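Local coordinates for possible protein of nuclear scaffold (Encephalitozoon cuniculi, PDB 3KAE), which probably serves as the Cdc27 subunit of the anaphase-promoting complex, this chain being that subunit's N-terminal, homodimeric tetratricopeptide repeat domain, at residues C[4-9]-C[101-106]; C[24-29]-C[37-42]. One frame throughout, in Å; residues are numbered along the deposited sequence.

Contact 1 (C[4-9]-C[101-106]); sequences KLIGKI and ARIQEM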
loop_
_atom_site.group_PDB
_atom_site.type_symbol
_atom_site.label_atom_id
_atom_site.label_comp_id
_atom_site.label_asym_id
_atom_site.label_seq_id
_atom_site.Cartn_x
_atom_site.Cartn_y
_atom_site.Cartn_z
ATOM N N LYS C 4 -10.094 -10.410 18.814
ATOM C CA LYS C 4 -9.447 -9.128 19.052
ATOM C C LYS C 4 -8.319 -8.892 18.056
ATOM O O LYS C 4 -7.875 -7.751 17.873
ATOM C CB LYS C 4 -8.902 -9.059 20.483
ATOM N N LEU C 5 -7.855 -9.974 17.425
ATOM C CA LEU C 5 -6.757 -9.884 16.467
ATOM C C LEU C 5 -7.102 -8.940 15.294
ATOM O O LEU C 5 -6.217 -8.325 14.703
ATOM C CB LEU C 5 -6.357 -11.273 15.951
ATOM C CG LEU C 5 -5.470 -12.139 16.866
ATOM C CD1 LEU C 5 -5.187 -13.552 16.304
ATOM C CD2 LEU C 5 -4.160 -11.421 17.174
ATOM N N ILE C 6 -8.388 -8.825 14.971
ATOM C CA ILE C 6 -8.820 -7.991 13.858
ATOM C C ILE C 6 -8.453 -6.530 14.088
ATOM O O ILE C 6 -7.718 -5.923 13.300
ATOM C CB ILE C 6 -10.335 -8.093 13.608
ATOM C CG1 ILE C 6 -10.690 -9.473 13.052
ATOM C CG2 ILE C 6 -10.771 -7.030 12.617
ATOM C CD1 ILE C 6 -9.942 -9.792 11.786
ATOM N N GLY C 7 -8.956 -5.964 15.176
ATOM C CA GLY C 7 -8.673 -4.570 15.476
ATOM C C GLY C 7 -7.188 -4.264 15.448
ATOM O O GLY C 7 -6.775 -3.187 15.016
ATOM N N LYS C 8 -6.386 -5.220 15.904
ATOM C CA LYS C 8 -4.941 -5.056 15.927
ATOM C C LYS C 8 -4.340 -5.103 14.530
ATOM O O LYS C 8 -3.319 -4.473 14.274
ATOM C CB LYS C 8 -4.289 -6.138 16.800
ATOM N N ILE C 9 -4.944 -5.895 13.646
ATOM C CA ILE C 9 -4.458 -5.985 12.282
ATOM C C ILE C 9 -4.761 -4.665 11.558
ATOM O O ILE C 9 -3.886 -4.095 10.909
ATOM C CB ILE C 9 -5.068 -7.191 11.536
ATOM C CG1 ILE C 9 -4.491 -8.491 12.076
ATOM C CG2 ILE C 9 -4.794 -7.096 10.017
ATOM C CD1 ILE C 9 -5.280 -9.761 11.706
ATOM N N ALA C 101 -16.877 -5.979 10.048
ATOM C CA ALA C 101 -17.145 -4.783 9.258
ATOM C C ALA C 101 -15.878 -4.048 8.820
ATOM O O ALA C 101 -15.844 -3.456 7.744
ATOM C CB ALA C 101 -18.072 -3.844 10.016
ATOM N N ARG C 102 -14.843 -4.086 9.654
ATOM C CA ARG C 102 -13.597 -3.393 9.335
ATOM C C ARG C 102 -12.876 -4.069 8.176
ATOM O O ARG C 102 -12.141 -3.432 7.416
ATOM C CB ARG C 102 -12.698 -3.321 10.565
ATOM C CG ARG C 102 -13.213 -2.353 11.619
ATOM C CD ARG C 102 -12.562 -2.593 12.962
ATOM N NE ARG C 102 -12.941 -3.891 13.519
ATOM C CZ ARG C 102 -12.536 -4.343 14.702
ATOM N NH1 ARG C 102 -11.737 -3.599 15.454
ATOM N NH2 ARG C 102 -12.926 -5.535 15.135
ATOM N N ILE C 103 -13.108 -5.369 8.047
ATOM C CA ILE C 103 -12.523 -6.152 6.971
ATOM C C ILE C 103 -13.341 -5.983 5.692
ATOM O O ILE C 103 -12.789 -5.869 4.598
ATOM C CB ILE C 103 -12.443 -7.643 7.380
ATOM C CG1 ILE C 103 -11.556 -7.786 8.612
ATOM C CG2 ILE C 103 -11.900 -8.494 6.250
ATOM C CD1 ILE C 103 -10.280 -6.963 8.522
ATOM N N GLN C 104 -14.661 -5.954 5.848
ATOM C CA GLN C 104 -15.580 -5.905 4.723
ATOM C C GLN C 104 -15.255 -4.697 3.849
ATOM O O GLN C 104 -15.271 -4.775 2.619
ATOM C CB GLN C 104 -17.028 -5.842 5.223
ATOM C CG GLN C 104 -18.058 -6.450 4.273
ATOM C CD GLN C 104 -18.433 -7.896 4.610
ATOM O OE1 GLN C 104 -18.540 -8.271 5.781
ATOM N NE2 GLN C 104 -18.660 -8.706 3.577
ATOM N N GLU C 105 -14.930 -3.586 4.500
ATOM C CA GLU C 105 -14.607 -2.346 3.812
ATOM C C GLU C 105 -13.465 -2.508 2.818
ATOM O O GLU C 105 -13.341 -1.719 1.888
ATOM C CB GLU C 105 -14.246 -1.256 4.826
ATOM C CG GLU C 105 -15.431 -0.648 5.552
ATOM C CD GLU C 105 -15.007 0.437 6.527
ATOM O OE1 GLU C 105 -13.829 0.426 6.956
ATOM O OE2 GLU C 105 -15.851 1.297 6.863
ATOM N N MET C 106 -12.618 -3.511 3.023
ATOM C CA MET C 106 -11.460 -3.701 2.154
ATOM C C MET C 106 -11.837 -4.560 0.965
ATOM O O MET C 106 -10.984 -4.920 0.159
ATOM C CB MET C 106 -10.313 -4.374 2.909
ATOM C CG MET C 106 -10.098 -3.866 4.318
ATOM S SD MET C 106 -8.515 -4.424 4.965
ATOM C CE MET C 106 -7.408 -3.473 3.912
#
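Ile6 and Gly7 on helix 5-14 meet Arg102 and Ile103 on the short helix 101-104 in a small, partly buried helix-to-helix contact near the start of this all-helical tetratricopeptide repeat domain. It illustrates how two helices far apart in sequence can meet through a branched side chain, Ile6, that faces both an apolar and a charged neighbour, while Gly7 takes the other end of the guanidinium. The backbones keep their distance, the closest CA atoms being those of Gly7 and Arg102 at 8.0 Å, and side chains bridge the gap.

Ile6 points at the other helix and divides its work between its branches. With CG1 anti to the carbonyl carbon (chi1 -70°), CG2 is the branch anti to the backbone N, and it sits over one face of the Arg102 guanidinium, 3.4 Å above its plane and displaced toward the rim; the nearest nitrogen to CG2 is Arg102 NH2, at 3.6 Å. The end of the other branch, CD1 of Ile6, rests 4.1 Å from CG1 of Ile103, whose own CD1 turns back toward CG2 of Ile6. Tyr35 touches both isoleucines, so the apolar half of the contact continues into the loop after helix 18-31.

Arg102 reaches across with a bend at chi3 (-66°), and its NE is engaged in a salt bridge with Asp100. That anchor would restrain the planar group while its face remains against Ile6. Beyond it, where Gly7 carries no side chain, Arg102 NH1 closes to 3.2 Å from Gly7 CA.

Contact 2 (C[24-29]-C[37-42]); sequences LAACLL and MLMSIV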
loop_
_atom_site.group_PDB
_atom_site.type_symbol
_atom_site.label_atom_id
_atom_site.label_comp_id
_atom_site.label_asym_id
_atom_site.label_seq_id
_atom_site.Cartn_x
_atom_site.Cartn_y
_atom_site.Cartn_z
ATOM N N LEU C 24 0.014 -11.472 12.559
ATOM C CA LEU C 24 -1.285 -11.592 13.214
ATOM C C LEU C 24 -2.312 -12.244 12.303
ATOM O O LEU C 24 -3.254 -12.879 12.770
ATOM C CB LEU C 24 -1.795 -10.207 13.645
ATOM C CG LEU C 24 -1.044 -9.493 14.759
ATOM C CD1 LEU C 24 -1.720 -8.170 15.066
ATOM C CD2 LEU C 24 -0.998 -10.394 16.017
ATOM N N ALA C 25 -2.140 -12.068 11.001
ATOM C CA ALA C 25 -3.072 -12.646 10.048
ATOM C C ALA C 25 -2.826 -14.140 10.009
ATOM O O ALA C 25 -3.766 -14.944 9.982
ATOM C CB ALA C 25 -2.888 -12.014 8.659
ATOM N N ALA C 26 -1.547 -14.506 10.023
ATOM C CA ALA C 26 -1.153 -15.913 10.006
ATOM C C ALA C 26 -1.734 -16.676 11.200
ATOM O O ALA C 26 -2.066 -17.866 11.081
ATOM C CB ALA C 26 0.379 -16.045 9.960
ATOM N N CYS C 27 -1.870 -15.990 12.340
ATOM C CA CYS C 27 -2.405 -16.618 13.561
ATOM C C CYS C 27 -3.885 -16.858 13.388
ATOM O O CYS C 27 -4.447 -17.776 13.976
ATOM C CB CYS C 27 -2.209 -15.728 14.799
ATOM S SG CYS C 27 -0.504 -15.393 15.220
ATOM N N LEU C 28 -4.511 -16.014 12.573
ATOM C CA LEU C 28 -5.962 -15.983 12.452
ATOM C C LEU C 28 -6.512 -17.014 11.466
ATOM O O LEU C 28 -7.653 -17.457 11.602
ATOM C CB LEU C 28 -6.412 -14.583 12.050
ATOM C CG LEU C 28 -7.825 -14.214 12.481
ATOM C CD1 LEU C 28 -7.983 -14.401 13.970
ATOM C CD2 LEU C 28 -8.115 -12.787 12.089
ATOM N N LEU C 29 -5.704 -17.389 10.478
ATOM C CA LEU C 29 -6.075 -18.432 9.519
ATOM C C LEU C 29 -6.873 -19.619 10.118
ATOM O O LEU C 29 -7.878 -20.043 9.546
ATOM C CB LEU C 29 -4.824 -18.964 8.813
ATOM C CG LEU C 29 -4.103 -18.029 7.845
ATOM C CD1 LEU C 29 -2.801 -18.678 7.359
ATOM C CD2 LEU C 29 -5.019 -17.692 6.687
ATOM N N MET C 37 -8.519 -13.847 2.739
ATOM C CA MET C 37 -8.486 -12.704 1.861
ATOM C C MET C 37 -7.591 -11.659 2.510
ATOM O O MET C 37 -6.692 -11.124 1.866
ATOM C CB MET C 37 -9.907 -12.168 1.669
ATOM C CG MET C 37 -10.113 -11.193 0.504
ATOM S SD MET C 37 -9.504 -11.750 -1.108
ATOM C CE MET C 37 -8.065 -10.678 -1.293
ATOM N N LEU C 38 -7.825 -11.410 3.799
ATOM C CA LEU C 38 -7.109 -10.381 4.569
ATOM C C LEU C 38 -5.597 -10.581 4.534
ATOM O O LEU C 38 -4.817 -9.632 4.372
ATOM C CB LEU C 38 -7.594 -10.383 6.024
ATOM C CG LEU C 38 -6.912 -9.435 7.019
ATOM C CD1 LEU C 38 -6.862 -8.003 6.487
ATOM C CD2 LEU C 38 -7.632 -9.458 8.352
ATOM N N MET C 39 -5.202 -11.831 4.704
ATOM C CA MET C 39 -3.817 -12.234 4.606
ATOM C C MET C 39 -3.275 -11.855 3.229
ATOM O O MET C 39 -2.194 -11.288 3.106
ATOM C CB MET C 39 -3.745 -13.751 4.806
ATOM C CG MET C 39 -2.390 -14.366 4.574
ATOM S SD MET C 39 -1.182 -13.890 5.805
ATOM C CE MET C 39 -0.098 -15.311 5.712
ATOM N N SER C 40 -4.035 -12.198 2.196
ATOM C CA SER C 40 -3.654 -11.906 0.827
ATOM C C SER C 40 -3.442 -10.399 0.595
ATOM O O SER C 40 -2.467 -9.975 -0.023
ATOM C CB SER C 40 -4.739 -12.416 -0.116
ATOM O OG SER C 40 -4.715 -13.818 -0.207
ATOM N N ILE C 41 -4.375 -9.604 1.096
ATOM C CA ILE C 41 -4.307 -8.148 0.989
ATOM C C ILE C 41 -3.066 -7.579 1.650
ATOM O O ILE C 41 -2.274 -6.896 1.001
ATOM C CB ILE C 41 -5.568 -7.503 1.573
ATOM C CG1 ILE C 41 -6.784 -7.942 0.757
ATOM C CG2 ILE C 41 -5.454 -5.990 1.563
ATOM C CD1 ILE C 41 -8.063 -7.279 1.153
ATOM N N VAL C 42 -2.871 -7.902 2.926
ATOM C CA VAL C 42 -1.733 -7.385 3.668
ATOM C C VAL C 42 -0.425 -7.799 3.007
ATOM O O VAL C 42 0.543 -7.036 2.964
ATOM C CB VAL C 42 -1.802 -7.794 5.149
ATOM C CG1 VAL C 42 -0.558 -7.340 5.885
ATOM C CG2 VAL C 42 -3.048 -7.210 5.796
#
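Segments 24-29 and 37-42 run in opposite directions, and the two helices close to 5.5 Å between the CA atoms of Ala25 and Met39. They belong to helices 18-31 and 36-45, which follow each other in the chain across a short connection, the antiparallel helix packing from which tetratricopeptide repeat domains are built. The general principle is that close helix approach calls for small side chains, and here two alanines supply them on one side while one long, flexible chain fills the interface from the other.

Ala25 directs its methyl at the partner helix. Its CB lies 4.2 Å from Met39 CA, so the methyl reaches nearly to the opposing backbone, and it is also 3.8 Å from Met39 SD. Met39 sets off with CG anti to its backbone N (chi1 173°) and then bends at chi2 (68°), a course that takes the thioether across segment 24-29, from beside Ala25 to Ala26. Its terminal CE arrives over the next residue, 4.3 Å from Ala26 CB, so one methionine spans two consecutive alanines.

Ala25 also serves its own helix: its carbonyl oxygen accepts from both Leu28 N, at 2.9 Å, and Leu29 N, at 3.2 Å. Met39 also touches His55 of helix 49-57, which extends the packing to the next helix in sequence, while Ala26 also packs on Ile206 of the second subunit.

All three touching residues are buried, and they meet mainly through methyl and thioether groups. The association across the segments is therefore one of shape and van der Waals contact, consistent with a hydrophobic interior holding the helices together.

The two contacts lie with their centres about 10 Å apart, on the same side of the chain's centre. Along the sequence contact 2 is nested within the largely helical span of chain that contact 1 closes. Helix 5-14 is followed directly by helix 18-31, and the two pack together where Leu5 CD2 meets Leu24 CD2 at 3.5 Å and Ile6 CD1 meets Leu28 CD2 at 3.5 Å. Helix 101-104 joins through Ile103, whose CD1 is 3.6 Å from Leu38 CD2 of helix 36-45. The apolar parts of the two contacts thus run together across four helices. Both also touch the second subunit, so this region contributes to the homodimer.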